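Local coordinates for protein type III effector XopAI (Xanthomonas citri, PDB 6K93) that has a mono-ADP-ribosyltransferase fold and probably binds arginine-containing peptides as a bacterial effector delivered into plant cells by type III secretion, at residues A[268-274]-A[285-289]. Sequence-based numbering, arbitrary orientation.
Sequences STTGKRI and EVLFP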
loop_
_atom_site.group_PDB
_atom_site.type_symbol
_atom_site.label_atom_id
_atom_site.label_comp_id
_atom_site.label_asym_id
_atom_site.label_seq_id
_atom_site.Cartn_x
_atom_site.Cartn_y
_atom_site.Cartn_z
ATOM N N SER A 268 -3.298 -12.179 10.800
ATOM C CA SER A 268 -3.965 -10.907 10.598
ATOM C C SER A 268 -5.138 -10.769 11.546
ATOM O O SER A 268 -5.861 -11.738 11.803
ATOM C CB SER A 268 -4.465 -10.805 9.157
ATOM O OG SER A 268 -5.213 -9.638 8.942
ATOM N N THR A 269 -5.295 -9.569 12.088
ATOM C CA THR A 269 -6.504 -9.183 12.797
ATOM C C THR A 269 -7.295 -8.109 12.078
ATOM O O THR A 269 -8.539 -8.174 12.066
ATOM C CB THR A 269 -6.168 -8.683 14.206
ATOM O OG1 THR A 269 -5.168 -7.670 14.157
ATOM C CG2 THR A 269 -5.684 -9.817 15.014
ATOM N N THR A 270 -6.595 -7.100 11.528
ATOM C CA THR A 270 -7.244 -6.022 10.796
ATOM C C THR A 270 -6.668 -5.820 9.404
ATOM O O THR A 270 -7.015 -4.832 8.745
ATOM C CB THR A 270 -7.156 -4.703 11.571
ATOM O OG1 THR A 270 -5.807 -4.241 11.594
ATOM C CG2 THR A 270 -7.683 -4.859 12.980
ATOM N N GLY A 271 -5.769 -6.690 8.940
ATOM C CA GLY A 271 -5.311 -6.606 7.570
ATOM C C GLY A 271 -6.515 -6.621 6.648
ATOM O O GLY A 271 -7.445 -7.406 6.839
ATOM N N LYS A 272 -6.510 -5.801 5.608
ATOM C CA LYS A 272 -7.725 -5.580 4.843
ATOM C C LYS A 272 -7.707 -6.376 3.551
ATOM O O LYS A 272 -6.703 -6.409 2.825
ATOM C CB LYS A 272 -7.900 -4.089 4.523
ATOM C CG LYS A 272 -8.248 -3.245 5.742
ATOM C CD LYS A 272 -9.616 -3.567 6.238
ATOM C CE LYS A 272 -10.077 -2.635 7.339
ATOM N NZ LYS A 272 -9.366 -2.896 8.617
ATOM N N ARG A 273 -8.844 -7.000 3.262
ATOM C CA ARG A 273 -9.057 -7.749 2.033
ATOM C C ARG A 273 -9.329 -6.783 0.902
ATOM O O ARG A 273 -10.288 -6.007 0.974
ATOM C CB ARG A 273 -10.244 -8.687 2.206
ATOM C CG ARG A 273 -10.145 -9.540 3.450
ATOM C CD ARG A 273 -11.442 -10.291 3.691
ATOM N NE ARG A 273 -11.442 -11.488 2.881
ATOM C CZ ARG A 273 -12.400 -12.413 2.941
ATOM N NH1 ARG A 273 -13.426 -12.264 3.778
ATOM N NH2 ARG A 273 -12.338 -13.502 2.186
ATOM N N ILE A 274 -8.477 -6.785 -0.123
ATOM C CA ILE A 274 -8.637 -5.836 -1.220
ATOM C C ILE A 274 -8.973 -6.510 -2.543
ATOM O O ILE A 274 -8.947 -5.846 -3.594
ATOM C CB ILE A 274 -7.403 -4.931 -1.348
ATOM C CG1 ILE A 274 -6.131 -5.716 -1.728
ATOM C CG2 ILE A 274 -7.160 -4.188 -0.030
ATOM C CD1 ILE A 274 -4.983 -4.773 -2.195
ATOM N N GLU A 285 -5.841 -10.883 -1.985
ATOM C CA GLU A 285 -4.788 -10.100 -1.360
ATOM C C GLU A 285 -5.284 -9.432 -0.097
ATOM O O GLU A 285 -6.400 -8.915 -0.042
ATOM C CB GLU A 285 -4.250 -9.063 -2.341
ATOM C CG GLU A 285 -3.120 -8.239 -1.782
ATOM C CD GLU A 285 -2.428 -7.380 -2.838
ATOM O OE1 GLU A 285 -2.917 -7.287 -3.979
ATOM O OE2 GLU A 285 -1.383 -6.803 -2.500
ATOM N N VAL A 286 -4.417 -9.427 0.908
ATOM C CA VAL A 286 -4.591 -8.697 2.159
ATOM C C VAL A 286 -3.420 -7.732 2.266
ATOM O O VAL A 286 -2.277 -8.130 2.041
ATOM C CB VAL A 286 -4.625 -9.634 3.382
ATOM C CG1 VAL A 286 -4.584 -8.893 4.680
ATOM C CG2 VAL A 286 -5.888 -10.524 3.293
ATOM N N LEU A 287 -3.694 -6.464 2.566
ATOM C CA LEU A 287 -2.675 -5.423 2.538
ATOM C C LEU A 287 -2.630 -4.732 3.883
ATOM O O LEU A 287 -3.672 -4.321 4.410
ATOM C CB LEU A 287 -2.955 -4.433 1.419
ATOM C CG LEU A 287 -1.860 -3.402 1.229
ATOM C CD1 LEU A 287 -0.541 -4.021 0.846
ATOM C CD2 LEU A 287 -2.285 -2.391 0.189
ATOM N N PHE A 288 -1.433 -4.636 4.438
ATOM C CA PHE A 288 -1.201 -3.914 5.688
ATOM C C PHE A 288 -0.486 -2.597 5.418
ATOM O O PHE A 288 0.459 -2.567 4.613
ATOM C CB PHE A 288 -0.342 -4.731 6.666
ATOM C CG PHE A 288 -0.871 -6.103 7.018
ATOM C CD1 PHE A 288 -0.513 -7.190 6.261
ATOM C CD2 PHE A 288 -1.628 -6.289 8.159
ATOM C CE1 PHE A 288 -0.936 -8.464 6.613
ATOM C CE2 PHE A 288 -2.052 -7.557 8.501
ATOM C CZ PHE A 288 -1.701 -8.626 7.735
ATOM N N PRO A 289 -0.871 -1.519 6.085
ATOM C CA PRO A 289 -0.215 -0.238 5.846
ATOM C C PRO A 289 1.066 -0.102 6.646
ATOM O O PRO A 289 1.235 -0.765 7.686
ATOM C CB PRO A 289 -1.253 0.779 6.331
ATOM C CG PRO A 289 -1.988 0.057 7.413
ATOM C CD PRO A 289 -2.048 -1.400 6.975
HETATM O O HOH W 1 -5.049 -3.290 6.420
#
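Strands 272-273 and 285-288 pair as a short antiparallel beta hairpin, in which Lys272 faces Leu287 and Arg273 faces Val286. With strand 247-250 on the other flank of 285-288, the hairpin makes a three-stranded sheet in the mono-ADP-ribosyltransferase fold, and the residues leading into it come off the end of strand 262-268 in the larger mixed sheet. The ladder is firm at one end and slack at the other. Leu287 N donates to Lys272 O at 3.0 Å. Ile274 N reaches Glu285 O over the same distance in a nearly straight bond (172° at the hydrogen). The bond from Lys272 N to Leu287 O is just as straight, but at 3.4 Å it is long and weak. At that looser end a water donates to Leu287 O (2.6 Å) and weakly to Thr270 O. Between the amide bonds, the CA-H of Val286 points at Lys272 O.

Side chains add contacts at both ends of the pair. With CG1 set between the backbone N and the carbonyl carbon (chi1 64°), Ile274 swings CD1 over the second strand, 3.7 Å from the carboxylate carbon CD of Glu285 and against CB of Leu287; Trp174 of helix 165-174 touches Ile274 and Leu287 and donates its indole N-H to OE2 of Glu285. The Lys272 side chain leads away from strand 285-288: NZ is hydrogen-bonded to OG of Ser215, outside the hairpin, and donates to Thr270 O within its own segment. Gly271 packs against two side chains of strand 285-288: its carbonyl carbon rests on CG1 of Val286, and its CA approaches CE2 of Phe288 obliquely at 3.5 Å. The same ring, packed edge-to-face with Phe294, meets Ser268 at its rim, CB lying near the ring plane 3.8 Å from CZ.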